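Local coordinates for F-BAR domain only protein 1 (PDB 5JP2), which binds a peptide of the endocytic protein Eps15 through its mu homology domain and may act in an early step of clathrin-mediated endocytosis, at residues V179-P184 and W209-L214; A21-Y26 and G45-S50; S76-F81 and S255-E260; L68-V73 and F102-Q107. All blocks are in the same frame, centred on the assembly; numbering follows the deposited sequence. Where two conformers were deposited one is given.

In the fold
Contacts 2, 3 and 4 lie close together in one half of the elongated mu homology domain, while contact 1 sits apart, its centre about 26 Å from that of contact 2 and about 41 Å from that of contact 4. The long mixed sheet still joins the halves, since the strands of contacts 1 and 2 all belong to it. Contact 2 supplies part of the surface that holds the Eps15 peptide, and on its other face meets contacts 3 and 4, with centres about 11 and 15 Å away. Strands 258-261 and 69-73, sheet neighbours, tie contact 3 to contact 4. The zinc ion, bound by His165 and Cys167, is about 12 Å from the Leu214 side chain and about 13 Å from that of Arg77.

Contact 1. Residues V179-P184 and W209-L214; sequences VQVLLP and WKLANL
Val181 and Trp209 form an antiparallel hydrogen-bonded pair, with Val181 N giving its proton to Trp209 O at 2.9 Å and Trp209 N returning one to Val181 O; two residues along, Leu211 N donates to Val179 O from 37° above the carbonyl plane. Val179, Val181, Trp209 and Leu211 send their side chains to the same side. Leu211 CD1 touches two valines there, Val179 CG1 at 3.6 Å and Val181 CG2 at 3.7 Å. The other methyl of Val181, CG1, lies anti to the backbone N (chi1 179°) and comes to Trp209 CE3 at 4.0 Å. Leu183 CB meets the edge of the indole at CZ3, and Trp209 NE1 is bonded outside the pair to Pro196 O. Leu226 and Ala228 of strand 223-231 also pack on Trp209, so the indole lies between this sheet and the one facing it. Where direct pairing stops, a water accepts from Val179 N and donates to Leu211 O at 2.8 Å and Asn213 OD1 at 2.7 Å. The chemistry is thus split: branched carbons and an aromatic ring pack on the side that faces strand 223-231, while one water links main-chain groups to the Asn213 side chain as the second segment turns away.

Contact 2. Residues A21-Y26 and G45-S50; sequences AAITEY and GDLTMS
The carboxylate of Asp46 stands on the same side of the sheet as Thr24, across the strand pair, with its OD1 4.4 Å from Thr24 OG1. Thr48 OG1 donates to the syn lone pair of OD1 at 2.9 Å, and Lys132 forms a salt bridge with OD2. Asp46 CG lies anti to the backbone N (chi1 161°), on the side of Thr48. A water, whose 2.5 Å distances to Asp46 OD1 and Thr24 OG1 make its placing doubtful, also lies 2.9 Å from Ala22 O. The second flat group, the Glu25 carboxylate, is on the other side: its OE2 receives bonds from Ser255 and Tyr133, and Glu25 CG, below the carboxylate, rests on Gly45 CA at 4.0 Å. Farther along the same face, Leu47 CD1 reaches over the neighbouring strand to Ile23 CG1 at 3.9 Å and to Ala22 O. Four main-chain bonds hold the strands, two between Ala22 and Thr48 and two between Thr24 and Asp46.

The two strands form a beta hairpin inside the long mixed sheet, flanked by strands 125-137 and 266-283. On the side of Ala22, Thr24 and Thr48 the bound Eps15 peptide packs its apolar and aromatic side chains; on the side of Ala21 and Ile23 the hairpin is covered by strand 258-261 and Leu257.

Contact 3. Residues S76-F81 and S255-E260; sequences SRVDHF and SGLDVE
Arg77 runs its aliphatic stem past the carbonyl of Ser255, and three carbons in a row meet that one oxygen: CB at 3.5 Å, CG a little farther, and CD at 3.3 Å from Ser255 O. The chain is extended from CG to NE, with CD anti to CA (chi2 -173°), which keeps the stem straight as it passes. Beyond CD the guanidinium has Ser255 O obliquely placed, and its NH2 lies near NH1 of Arg142, two like charges close together. The next residue, Val78, points toward 255-260. Its CG2, anti to the carbonyl carbon, meets Leu257 CD1 at 4.1 Å, while Val78 CG1 lies 3.6 Å above the plane of the Phe81 ring, toward its rim. Leu257 CD1 also approaches the edge of that ring, 4.3 Å from Phe81 CE1. Ser255 OG, whose other partner is Glu25, accepts from Leu257 N at 3.2 Å, an ST turn that shapes the loop.

The contact joins the loop leading into strand 80-83 to the one leading into strand 258-261. Tyr133 of strand 125-137 packs against Val78, Ser255 and Leu257, and Leu72 of strand 69-73 touches Phe81.

Contact 4. Residues L68-V73 and F102-Q107; sequences LSFRLV and FWFNMQ
Phe70 and Phe102 meet at a hydrogen-bonded pair of the two strands, with Phe102 CB over one face of the Phe70 ring, 4.0 Å from its centroid, as a CH-pi contact. The two rings are near parallel (planes at 27°) but offset, with little of one above the other. Phe70 CG takes the crowded position between the backbone N and the carbonyl carbon (chi1 67°). Leu72 CD1 reaches Phe102 CE2 at 3.6 Å, and Phe104 CE2 comes to the edge of the Phe70 ring, near its plane. Leu68 lies alongside Phe104, pointing the same way, its CG 3.6 Å from Phe104 CD2. At the start of helix 106-119, Met106 is bent so that SD takes a straight but weak bond from Leu68 N at 3.5 Å. Behind these stand the main-chain bonds: Phe70 and Phe102 exchange a pair, and Phe104 N donates to Leu68 O at 3.0 Å. Phe102 O takes a second proton, from Ser69 OG at 3.3 Å and above the carbonyl plane, and that same hydroxyl lies over one face of the Trp103 indole. Farther out, Leu130 of strand 125-137 packs on both Phe70 and Phe104, and Lys100 makes a cation-pi contact with Phe102. Aromatic rings and aliphatic carbons thus fill the interior side, while Ser69 spends its hydroxyl on a carbonyl and the sulfur engages the Leu68 amide weakly.

Contact 1. Residues V179-P184 and W209-L214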
loop_
_atom_site.group_PDB
_atom_site.type_symbol
_atom_site.label_atom_id
_atom_site.label_comp_id
_atom_site.label_asym_id
_atom_site.label_seq_id
_atom_site.Cartn_x
_atom_site.Cartn_y
_atom_site.Cartn_z
ATOM N N VAL B 179 -8.459 10.673 -4.088
ATOM C CA VAL B 179 -8.661 11.142 -2.728
ATOM C C VAL B 179 -10.136 11.433 -2.493
ATOM O O VAL B 179 -10.753 12.201 -3.229
ATOM C CB VAL B 179 -7.806 12.381 -2.438
ATOM C CG1 VAL B 179 -7.947 12.775 -0.977
ATOM C CG2 VAL B 179 -6.360 12.107 -2.775
ATOM N N GLN B 180 -10.696 10.811 -1.463
ATOM C CA GLN B 180 -12.077 10.990 -1.057
ATOM C C GLN B 180 -12.153 11.181 0.451
ATOM O O GLN B 180 -11.369 10.615 1.201
ATOM C CB GLN B 180 -12.930 9.782 -1.427
ATOM C CG GLN B 180 -13.166 9.572 -2.884
ATOM C CD GLN B 180 -14.117 8.429 -3.129
ATOM O OE1 GLN B 180 -14.514 7.742 -2.199
ATOM N NE2 GLN B 180 -14.496 8.223 -4.378
ATOM N N VAL B 181 -13.143 11.938 0.894
ATOM C CA VAL B 181 -13.408 12.120 2.310
ATOM C C VAL B 181 -14.863 11.779 2.541
ATOM O O VAL B 181 -15.743 12.312 1.863
ATOM C CB VAL B 181 -13.106 13.548 2.790
ATOM C CG1 VAL B 181 -13.436 13.693 4.287
ATOM C CG2 VAL B 181 -11.671 13.872 2.535
ATOM N N LEU B 182 -15.110 10.902 3.503
ATOM C CA LEU B 182 -16.429 10.351 3.759
ATOM C C LEU B 182 -16.850 10.689 5.177
ATOM O O LEU B 182 -16.135 10.378 6.133
ATOM C CB LEU B 182 -16.427 8.841 3.553
ATOM C CG LEU B 182 -15.936 8.398 2.177
ATOM C CD1 LEU B 182 -15.500 6.964 2.194
ATOM C CD2 LEU B 182 -17.037 8.586 1.196
ATOM N N LEU B 183 -17.991 11.340 5.305
ATOM C CA LEU B 183 -18.607 11.613 6.599
ATOM C C LEU B 183 -19.971 10.938 6.621
ATOM O O LEU B 183 -20.871 11.353 5.873
ATOM C CB LEU B 183 -18.737 13.114 6.835
ATOM C CG LEU B 183 -19.536 13.570 8.046
ATOM C CD1 LEU B 183 -18.904 13.101 9.340
ATOM C CD2 LEU B 183 -19.631 15.056 8.022
ATOM N N PRO B 184 -20.187 9.898 7.429
ATOM C CA PRO B 184 -21.510 9.272 7.438
ATOM C C PRO B 184 -22.526 10.185 8.097
ATOM O O PRO B 184 -22.236 10.844 9.093
ATOM C CB PRO B 184 -21.283 7.986 8.238
ATOM C CG PRO B 184 -20.162 8.287 9.093
ATOM C CD PRO B 184 -19.274 9.246 8.375
ATOM N N TRP B 209 -16.860 14.000 -0.250
ATOM C CA TRP B 209 -16.024 14.995 -0.902
ATOM C C TRP B 209 -15.016 14.285 -1.794
ATOM O O TRP B 209 -14.362 13.336 -1.358
ATOM C CB TRP B 209 -15.281 15.859 0.106
ATOM C CG TRP B 209 -16.127 16.836 0.838
ATOM C CD1 TRP B 209 -16.461 18.090 0.443
ATOM C CD2 TRP B 209 -16.709 16.651 2.123
ATOM N NE1 TRP B 209 -17.226 18.696 1.398
ATOM C CE2 TRP B 209 -17.394 17.831 2.442
ATOM C CE3 TRP B 209 -16.730 15.593 3.027
ATOM C CZ2 TRP B 209 -18.090 17.985 3.626
ATOM C CZ3 TRP B 209 -17.405 15.752 4.204
ATOM C CH2 TRP B 209 -18.080 16.938 4.496
ATOM N N LYS B 210 -14.867 14.762 -3.018
ATOM C CA LYS B 210 -13.793 14.333 -3.899
ATOM C C LYS B 210 -12.751 15.434 -3.926
ATOM O O LYS B 210 -13.062 16.572 -4.277
ATOM C CB LYS B 210 -14.298 14.062 -5.314
ATOM C CG LYS B 210 -15.242 12.900 -5.459
ATOM C CD LYS B 210 -15.492 12.626 -6.926
ATOM C CE LYS B 210 -16.395 11.435 -7.135
ATOM N NZ LYS B 210 -16.640 11.198 -8.582
ATOM N N LEU B 211 -11.517 15.089 -3.606
ATOM C CA LEU B 211 -10.448 16.058 -3.490
ATOM C C LEU B 211 -9.509 15.933 -4.676
ATOM O O LEU B 211 -9.373 14.866 -5.269
ATOM C CB LEU B 211 -9.658 15.847 -2.202
ATOM C CG LEU B 211 -10.409 15.999 -0.889
ATOM C CD1 LEU B 211 -9.470 15.824 0.252
ATOM C CD2 LEU B 211 -11.023 17.360 -0.829
ATOM N N ALA B 212 -8.880 17.041 -5.030
ATOM C CA ALA B 212 -7.854 16.990 -6.049
ATOM C C ALA B 212 -6.677 16.181 -5.530
ATOM O O ALA B 212 -6.522 15.985 -4.329
ATOM C CB ALA B 212 -7.396 18.396 -6.427
ATOM N N ASN B 213 -5.856 15.687 -6.449
ATOM C CA ASN B 213 -4.670 14.959 -6.039
ATOM C C ASN B 213 -3.835 15.825 -5.112
ATOM O O ASN B 213 -3.761 17.041 -5.272
ATOM C CB ASN B 213 -3.846 14.555 -7.250
ATOM C CG ASN B 213 -4.567 13.607 -8.149
ATOM O OD1 ASN B 213 -5.554 13.000 -7.765
ATOM N ND2 ASN B 213 -4.063 13.454 -9.359
ATOM N N LEU B 214 -3.185 15.186 -4.145
ATOM C CA LEU B 214 -2.402 15.896 -3.150
ATOM C C LEU B 214 -0.941 15.557 -3.295
ATOM O O LEU B 214 -0.583 14.405 -3.542
ATOM C CB LEU B 214 -2.837 15.554 -1.748
ATOM C CG LEU B 214 -4.314 15.717 -1.495
ATOM C CD1 LEU B 214 -4.601 15.053 -0.201
ATOM C CD2 LEU B 214 -4.672 17.172 -1.463
HETATM O O HOH W 1 -7.603 12.901 -6.034
#

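Contact 2. Residues A21-Y26 and G45-S50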
loop_
_atom_site.group_PDB
_atom_site.type_symbol
_atom_site.label_atom_id
_atom_site.label_comp_id
_atom_site.label_asym_id
_atom_site.label_seq_id
_atom_site.Cartn_x
_atom_site.Cartn_y
_atom_site.Cartn_z
ATOM N N ALA B 21 9.360 -7.613 -9.216
ATOM C CA ALA B 21 8.861 -7.568 -7.850
ATOM C C ALA B 21 7.715 -6.565 -7.735
ATOM O O ALA B 21 7.613 -5.628 -8.528
ATOM C CB ALA B 21 9.967 -7.193 -6.873
ATOM N N ALA B 22 6.834 -6.782 -6.761
ATOM C CA ALA B 22 5.757 -5.846 -6.466
ATOM C C ALA B 22 5.627 -5.706 -4.963
ATOM O O ALA B 22 5.509 -6.702 -4.250
ATOM C CB ALA B 22 4.420 -6.281 -7.067
ATOM N N ILE B 23 5.652 -4.465 -4.502
ATOM C CA ILE B 23 5.524 -4.112 -3.098
ATOM C C ILE B 23 4.181 -3.422 -2.953
ATOM O O ILE B 23 3.961 -2.372 -3.558
ATOM C CB ILE B 23 6.670 -3.202 -2.637
ATOM C CG1 ILE B 23 8.013 -3.908 -2.760
ATOM C CG2 ILE B 23 6.464 -2.740 -1.232
ATOM C CD1 ILE B 23 9.182 -3.031 -2.408
ATOM N N THR B 24 3.280 -4.022 -2.177
ATOM C CA THR B 24 1.923 -3.535 -1.981
ATOM C C THR B 24 1.705 -3.267 -0.498
ATOM O O THR B 24 2.007 -4.118 0.332
ATOM C CB THR B 24 0.918 -4.553 -2.486
ATOM O OG1 THR B 24 1.235 -4.870 -3.837
ATOM C CG2 THR B 24 -0.466 -4.001 -2.436
ATOM N N GLU B 25 1.213 -2.082 -0.163
ATOM C CA GLU B 25 1.061 -1.702 1.232
ATOM C C GLU B 25 -0.303 -1.084 1.488
ATOM O O GLU B 25 -0.769 -0.270 0.701
ATOM C CB GLU B 25 2.169 -0.741 1.658
ATOM C CG GLU B 25 3.481 -1.431 1.814
ATOM C CD GLU B 25 4.551 -0.558 2.374
ATOM O OE1 GLU B 25 4.278 0.605 2.663
ATOM O OE2 GLU B 25 5.687 -1.031 2.508
ATOM N N TYR B 26 -0.955 -1.506 2.565
ATOM C CA TYR B 26 -2.182 -0.890 3.047
ATOM C C TYR B 26 -1.935 -0.193 4.378
ATOM O O TYR B 26 -1.167 -0.665 5.212
ATOM C CB TYR B 26 -3.298 -1.907 3.206
ATOM C CG TYR B 26 -3.768 -2.453 1.904
ATOM C CD1 TYR B 26 -4.757 -1.817 1.183
ATOM C CD2 TYR B 26 -3.208 -3.595 1.379
ATOM C CE1 TYR B 26 -5.175 -2.319 -0.024
ATOM C CE2 TYR B 26 -3.619 -4.104 0.187
ATOM C CZ TYR B 26 -4.598 -3.467 -0.515
ATOM O OH TYR B 26 -5.008 -3.996 -1.713
ATOM N N GLY B 45 2.008 -4.943 4.563
ATOM C CA GLY B 45 2.617 -5.014 3.255
ATOM C C GLY B 45 2.768 -6.425 2.749
ATOM O O GLY B 45 2.788 -7.386 3.516
ATOM N N ASP B 46 2.935 -6.519 1.433
ATOM C CA ASP B 46 3.100 -7.777 0.730
ATOM C C ASP B 46 4.174 -7.628 -0.340
ATOM O O ASP B 46 4.159 -6.665 -1.101
ATOM C CB ASP B 46 1.792 -8.215 0.093
ATOM C CG ASP B 46 2.004 -9.241 -0.991
ATOM O OD1 ASP B 46 2.045 -8.837 -2.168
ATOM O OD2 ASP B 46 2.142 -10.443 -0.684
ATOM N N LEU B 47 5.092 -8.580 -0.409
ATOM C CA LEU B 47 6.092 -8.642 -1.469
ATOM C C LEU B 47 5.816 -9.826 -2.381
ATOM O O LEU B 47 5.855 -10.973 -1.943
ATOM C CB LEU B 47 7.496 -8.748 -0.893
ATOM C CG LEU B 47 8.638 -8.900 -1.890
ATOM C CD1 LEU B 47 8.756 -7.703 -2.799
ATOM C CD2 LEU B 47 9.928 -9.105 -1.145
ATOM N N THR B 48 5.539 -9.546 -3.639
ATOM C CA THR B 48 5.297 -10.571 -4.635
ATOM C C THR B 48 6.418 -10.528 -5.672
ATOM O O THR B 48 6.966 -9.469 -5.968
ATOM C CB THR B 48 3.923 -10.365 -5.284
ATOM O OG1 THR B 48 2.911 -10.634 -4.321
ATOM C CG2 THR B 48 3.712 -11.280 -6.438
ATOM N N MET B 49 6.798 -11.689 -6.195
ATOM C CA MET B 49 7.755 -11.737 -7.285
ATOM C C MET B 49 7.138 -12.453 -8.472
ATOM O O MET B 49 6.425 -13.440 -8.310
ATOM C CB MET B 49 9.051 -12.406 -6.877
ATOM C CG MET B 49 10.074 -12.373 -7.978
ATOM S SD MET B 49 11.693 -12.927 -7.499
ATOM C CE MET B 49 12.254 -11.591 -6.488
ATOM N N SER B 50 7.395 -11.926 -9.663
ATOM C CA SER B 50 6.841 -12.447 -10.901
ATOM C C SER B 50 7.945 -13.065 -11.757
ATOM O O SER B 50 9.081 -12.595 -11.765
ATOM C CB SER B 50 6.129 -11.337 -11.667
ATOM O OG SER B 50 5.396 -11.864 -12.745
HETATM O O HOH W 2 2.646 -6.993 -3.777
#

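Contact 3. Residues S76-F81 and S255-E260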
loop_
_atom_site.group_PDB
_atom_site.type_symbol
_atom_site.label_atom_id
_atom_site.label_comp_id
_atom_site.label_asym_id
_atom_site.label_seq_id
_atom_site.Cartn_x
_atom_site.Cartn_y
_atom_site.Cartn_z
ATOM N N SER B 76 14.403 -0.928 8.673
ATOM C CA SER B 76 14.365 -0.520 10.070
ATOM C C SER B 76 12.957 -0.176 10.542
ATOM O O SER B 76 12.667 -0.330 11.725
ATOM C CB SER B 76 15.297 0.659 10.296
ATOM O OG SER B 76 14.884 1.758 9.517
ATOM N N ARG B 77 12.083 0.286 9.655
ATOM C CA ARG B 77 10.734 0.676 10.036
ATOM C C ARG B 77 9.762 -0.491 10.106
ATOM O O ARG B 77 8.612 -0.289 10.490
ATOM C CB ARG B 77 10.173 1.723 9.070
ATOM C CG ARG B 77 10.736 3.129 9.230
ATOM C CD ARG B 77 9.979 4.099 8.340
ATOM N NE ARG B 77 10.396 5.485 8.507
ATOM C CZ ARG B 77 9.638 6.528 8.181
ATOM N NH1 ARG B 77 8.420 6.341 7.684
ATOM N NH2 ARG B 77 10.089 7.761 8.364
ATOM N N VAL B 78 10.172 -1.691 9.747
ATOM C CA VAL B 78 9.276 -2.838 9.739
ATOM C C VAL B 78 9.357 -3.564 11.071
ATOM O O VAL B 78 10.444 -3.843 11.577
ATOM C CB VAL B 78 9.594 -3.779 8.571
ATOM C CG1 VAL B 78 8.677 -4.982 8.602
ATOM C CG2 VAL B 78 9.408 -3.042 7.287
ATOM N N ASP B 79 8.200 -3.832 11.656
ATOM C CA ASP B 79 8.152 -4.489 12.952
ATOM C C ASP B 79 8.274 -6.005 12.841
ATOM O O ASP B 79 8.847 -6.638 13.730
ATOM C CB ASP B 79 6.860 -4.114 13.678
ATOM C CG ASP B 79 6.767 -2.633 13.985
ATOM O OD1 ASP B 79 7.813 -1.959 14.097
ATOM O OD2 ASP B 79 5.632 -2.141 14.127
ATOM N N HIS B 80 7.740 -6.613 11.779
ATOM C CA HIS B 80 7.599 -8.063 11.736
ATOM C C HIS B 80 7.551 -8.578 10.301
ATOM O O HIS B 80 6.938 -7.956 9.434
ATOM C CB HIS B 80 6.336 -8.493 12.484
ATOM C CG HIS B 80 6.227 -9.969 12.688
ATOM N ND1 HIS B 80 7.270 -10.731 13.168
ATOM C CD2 HIS B 80 5.197 -10.824 12.487
ATOM C CE1 HIS B 80 6.888 -11.993 13.249
ATOM N NE2 HIS B 80 5.636 -12.075 12.841
ATOM N N PHE B 81 8.167 -9.737 10.073
ATOM C CA PHE B 81 8.244 -10.381 8.766
ATOM C C PHE B 81 7.700 -11.796 8.827
ATOM O O PHE B 81 7.977 -12.529 9.775
ATOM C CB PHE B 81 9.674 -10.492 8.272
ATOM C CG PHE B 81 10.367 -9.196 8.109
ATOM C CD1 PHE B 81 10.299 -8.510 6.917
ATOM C CD2 PHE B 81 11.131 -8.680 9.134
ATOM C CE1 PHE B 81 10.961 -7.315 6.756
ATOM C CE2 PHE B 81 11.795 -7.487 8.983
ATOM C CZ PHE B 81 11.714 -6.802 7.790
ATOM N N SER B 255 6.297 2.187 4.032
ATOM C CA SER B 255 7.213 1.690 5.050
ATOM C C SER B 255 8.645 2.110 4.786
ATOM O O SER B 255 9.438 2.217 5.723
ATOM C CB SER B 255 7.136 0.172 5.125
ATOM O OG SER B 255 7.487 -0.407 3.888
ATOM N N GLY B 256 9.004 2.330 3.534
ATOM C CA GLY B 256 10.380 2.560 3.177
ATOM C C GLY B 256 11.095 1.319 2.712
ATOM O O GLY B 256 12.198 1.426 2.172
ATOM N N LEU B 257 10.505 0.149 2.934
ATOM C CA LEU B 257 11.088 -1.113 2.513
ATOM C C LEU B 257 11.320 -1.131 1.008
ATOM O O LEU B 257 10.542 -0.583 0.228
ATOM C CB LEU B 257 10.182 -2.271 2.928
ATOM C CG LEU B 257 10.546 -3.697 2.517
ATOM C CD1 LEU B 257 10.044 -4.633 3.546
ATOM C CD2 LEU B 257 9.930 -4.077 1.196
ATOM N N ASP B 258 12.415 -1.769 0.604
ATOM C CA ASP B 258 12.736 -1.938 -0.803
ATOM C C ASP B 258 13.419 -3.291 -0.985
ATOM O O ASP B 258 13.871 -3.908 -0.020
ATOM C CB ASP B 258 13.623 -0.792 -1.296
ATOM C CG ASP B 258 13.462 -0.520 -2.761
ATOM O OD1 ASP B 258 12.735 -1.266 -3.439
ATOM O OD2 ASP B 258 14.083 0.439 -3.242
ATOM N N VAL B 259 13.493 -3.751 -2.230
ATOM C CA VAL B 259 14.080 -5.046 -2.550
ATOM C C VAL B 259 15.105 -4.887 -3.671
ATOM O O VAL B 259 14.903 -4.115 -4.610
ATOM C CB VAL B 259 12.985 -6.063 -2.929
ATOM C CG1 VAL B 259 12.257 -5.631 -4.173
ATOM C CG2 VAL B 259 13.568 -7.437 -3.083
ATOM N N GLU B 260 16.226 -5.585 -3.553
ATOM C CA GLU B 260 17.216 -5.610 -4.613
ATOM C C GLU B 260 17.811 -7.007 -4.709
ATOM O O GLU B 260 17.909 -7.720 -3.713
ATOM C CB GLU B 260 18.318 -4.572 -4.391
ATOM C CG GLU B 260 19.307 -4.916 -3.320
ATOM C CD GLU B 260 20.217 -3.757 -2.975
ATOM O OE1 GLU B 260 19.855 -2.611 -3.296
ATOM O OE2 GLU B 260 21.302 -3.991 -2.402
#

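Contact 4. Residues L68-V73 and F102-Q107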
loop_
_atom_site.group_PDB
_atom_site.type_symbol
_atom_site.label_atom_id
_atom_site.label_comp_id
_atom_site.label_asym_id
_atom_site.label_seq_id
_atom_site.Cartn_x
_atom_site.Cartn_y
_atom_site.Cartn_z
ATOM N N LEU B 68 18.625 -17.980 -7.225
ATOM C CA LEU B 68 18.040 -16.654 -7.196
ATOM C C LEU B 68 18.048 -16.146 -5.759
ATOM O O LEU B 68 17.488 -16.783 -4.870
ATOM C CB LEU B 68 16.627 -16.707 -7.762
ATOM C CG LEU B 68 15.805 -15.433 -7.694
ATOM C CD1 LEU B 68 16.539 -14.303 -8.333
ATOM C CD2 LEU B 68 14.506 -15.664 -8.379
ATOM N N SER B 69 18.692 -15.012 -5.531
ATOM C CA SER B 69 18.901 -14.475 -4.200
ATOM C C SER B 69 18.511 -13.007 -4.173
ATOM O O SER B 69 18.746 -12.294 -5.143
ATOM C CB SER B 69 20.347 -14.626 -3.786
ATOM O OG SER B 69 20.557 -14.023 -2.523
ATOM N N PHE B 70 17.900 -12.552 -3.081
ATOM C CA PHE B 70 17.518 -11.148 -2.990
ATOM C C PHE B 70 17.710 -10.609 -1.579
ATOM O O PHE B 70 17.960 -11.346 -0.630
ATOM C CB PHE B 70 16.087 -10.921 -3.463
ATOM C CG PHE B 70 15.032 -11.527 -2.594
ATOM C CD1 PHE B 70 14.522 -10.830 -1.513
ATOM C CD2 PHE B 70 14.499 -12.759 -2.893
ATOM C CE1 PHE B 70 13.538 -11.361 -0.732
ATOM C CE2 PHE B 70 13.511 -13.293 -2.111
ATOM C CZ PHE B 70 13.026 -12.586 -1.026
ATOM N N ARG B 71 17.603 -9.291 -1.465
ATOM C CA ARG B 71 17.871 -8.556 -0.239
ATOM C C ARG B 71 16.738 -7.576 0.042
ATOM O O ARG B 71 16.277 -6.884 -0.867
ATOM C CB ARG B 71 19.175 -7.791 -0.392
ATOM C CG ARG B 71 19.745 -7.217 0.855
ATOM C CD ARG B 71 20.855 -6.224 0.537
ATOM N NE ARG B 71 21.956 -6.836 -0.195
ATOM C CZ ARG B 71 22.916 -7.563 0.358
ATOM N NH1 ARG B 71 22.920 -7.800 1.664
ATOM N NH2 ARG B 71 23.869 -8.068 -0.406
ATOM N N LEU B 72 16.304 -7.492 1.298
ATOM C CA LEU B 72 15.439 -6.394 1.725
ATOM C C LEU B 72 16.265 -5.284 2.351
ATOM O O LEU B 72 17.139 -5.539 3.175
ATOM C CB LEU B 72 14.397 -6.870 2.725
ATOM C CG LEU B 72 13.585 -8.106 2.380
ATOM C CD1 LEU B 72 12.740 -8.457 3.572
ATOM C CD2 LEU B 72 12.721 -7.847 1.172
ATOM N N VAL B 73 15.954 -4.041 1.992
ATOM C CA VAL B 73 16.733 -2.897 2.439
ATOM C C VAL B 73 15.810 -1.839 3.010
ATOM O O VAL B 73 14.617 -1.801 2.709
ATOM C CB VAL B 73 17.580 -2.295 1.304
ATOM C CG1 VAL B 73 18.574 -3.305 0.790
ATOM C CG2 VAL B 73 16.686 -1.849 0.191
ATOM N N PHE B 102 17.691 -13.342 1.558
ATOM C CA PHE B 102 16.911 -14.542 1.337
ATOM C C PHE B 102 17.405 -15.248 0.086
ATOM O O PHE B 102 17.796 -14.606 -0.887
ATOM C CB PHE B 102 15.439 -14.198 1.186
ATOM C CG PHE B 102 14.836 -13.635 2.425
ATOM C CD1 PHE B 102 14.311 -14.467 3.392
ATOM C CD2 PHE B 102 14.792 -12.269 2.628
ATOM C CE1 PHE B 102 13.762 -13.944 4.532
ATOM C CE2 PHE B 102 14.238 -11.744 3.760
ATOM C CZ PHE B 102 13.723 -12.580 4.715
ATOM N N TRP B 103 17.392 -16.574 0.118
ATOM C CA TRP B 103 17.734 -17.396 -1.034
ATOM C C TRP B 103 16.555 -18.283 -1.380
ATOM O O TRP B 103 15.868 -18.781 -0.495
ATOM C CB TRP B 103 18.964 -18.269 -0.769
ATOM C CG TRP B 103 20.150 -17.483 -0.373
ATOM C CD1 TRP B 103 21.207 -17.143 -1.164
ATOM C CD2 TRP B 103 20.411 -16.916 0.911
ATOM N NE1 TRP B 103 22.110 -16.398 -0.452
ATOM C CE2 TRP B 103 21.646 -16.245 0.826
ATOM C CE3 TRP B 103 19.724 -16.912 2.123
ATOM C CZ2 TRP B 103 22.207 -15.575 1.909
ATOM C CZ3 TRP B 103 20.284 -16.247 3.197
ATOM C CH2 TRP B 103 21.511 -15.587 3.083
ATOM N N PHE B 104 16.330 -18.492 -2.661
ATOM C CA PHE B 104 15.295 -19.411 -3.082
ATOM C C PHE B 104 15.771 -20.850 -2.973
ATOM O O PHE B 104 16.948 -21.156 -3.164
ATOM C CB PHE B 104 14.887 -19.142 -4.523
ATOM C CG PHE B 104 13.799 -18.147 -4.662
ATOM C CD1 PHE B 104 12.489 -18.528 -4.618
ATOM C CD2 PHE B 104 14.100 -16.818 -4.845
ATOM C CE1 PHE B 104 11.503 -17.604 -4.749
ATOM C CE2 PHE B 104 13.113 -15.902 -4.970
ATOM C CZ PHE B 104 11.818 -16.295 -4.928
ATOM N N ASN B 105 14.823 -21.739 -2.703
ATOM C CA ASN B 105 15.027 -23.157 -2.918
ATOM C C ASN B 105 14.684 -23.442 -4.372
ATOM O O ASN B 105 13.514 -23.392 -4.756
ATOM C CB ASN B 105 14.128 -23.943 -1.969
ATOM C CG ASN B 105 14.294 -25.447 -2.086
ATOM O OD1 ASN B 105 14.518 -26.118 -1.087
ATOM N ND2 ASN B 105 14.165 -25.983 -3.282
ATOM N N MET B 106 15.679 -23.769 -5.182
ATOM C CA MET B 106 15.404 -23.785 -6.611
ATOM C C MET B 106 14.600 -25.005 -7.013
ATOM O O MET B 106 13.871 -24.965 -8.004
ATOM C CB MET B 106 16.703 -23.713 -7.412
ATOM C CG MET B 106 17.539 -22.462 -7.172
ATOM S SD MET B 106 16.728 -20.872 -7.385
ATOM C CE MET B 106 16.177 -20.946 -9.062
ATOM N N GLN B 107 14.686 -26.078 -6.239
ATOM C CA GLN B 107 13.886 -27.260 -6.532
ATOM C C GLN B 107 12.416 -27.017 -6.208
ATOM O O GLN B 107 11.535 -27.324 -7.011
ATOM C CB GLN B 107 14.443 -28.466 -5.768
ATOM C CG GLN B 107 15.815 -28.938 -6.259
ATOM C CD GLN B 107 16.497 -29.905 -5.300
ATOM O OE1 GLN B 107 16.536 -31.111 -5.528
ATOM N NE2 GLN B 107 17.058 -29.370 -4.233
#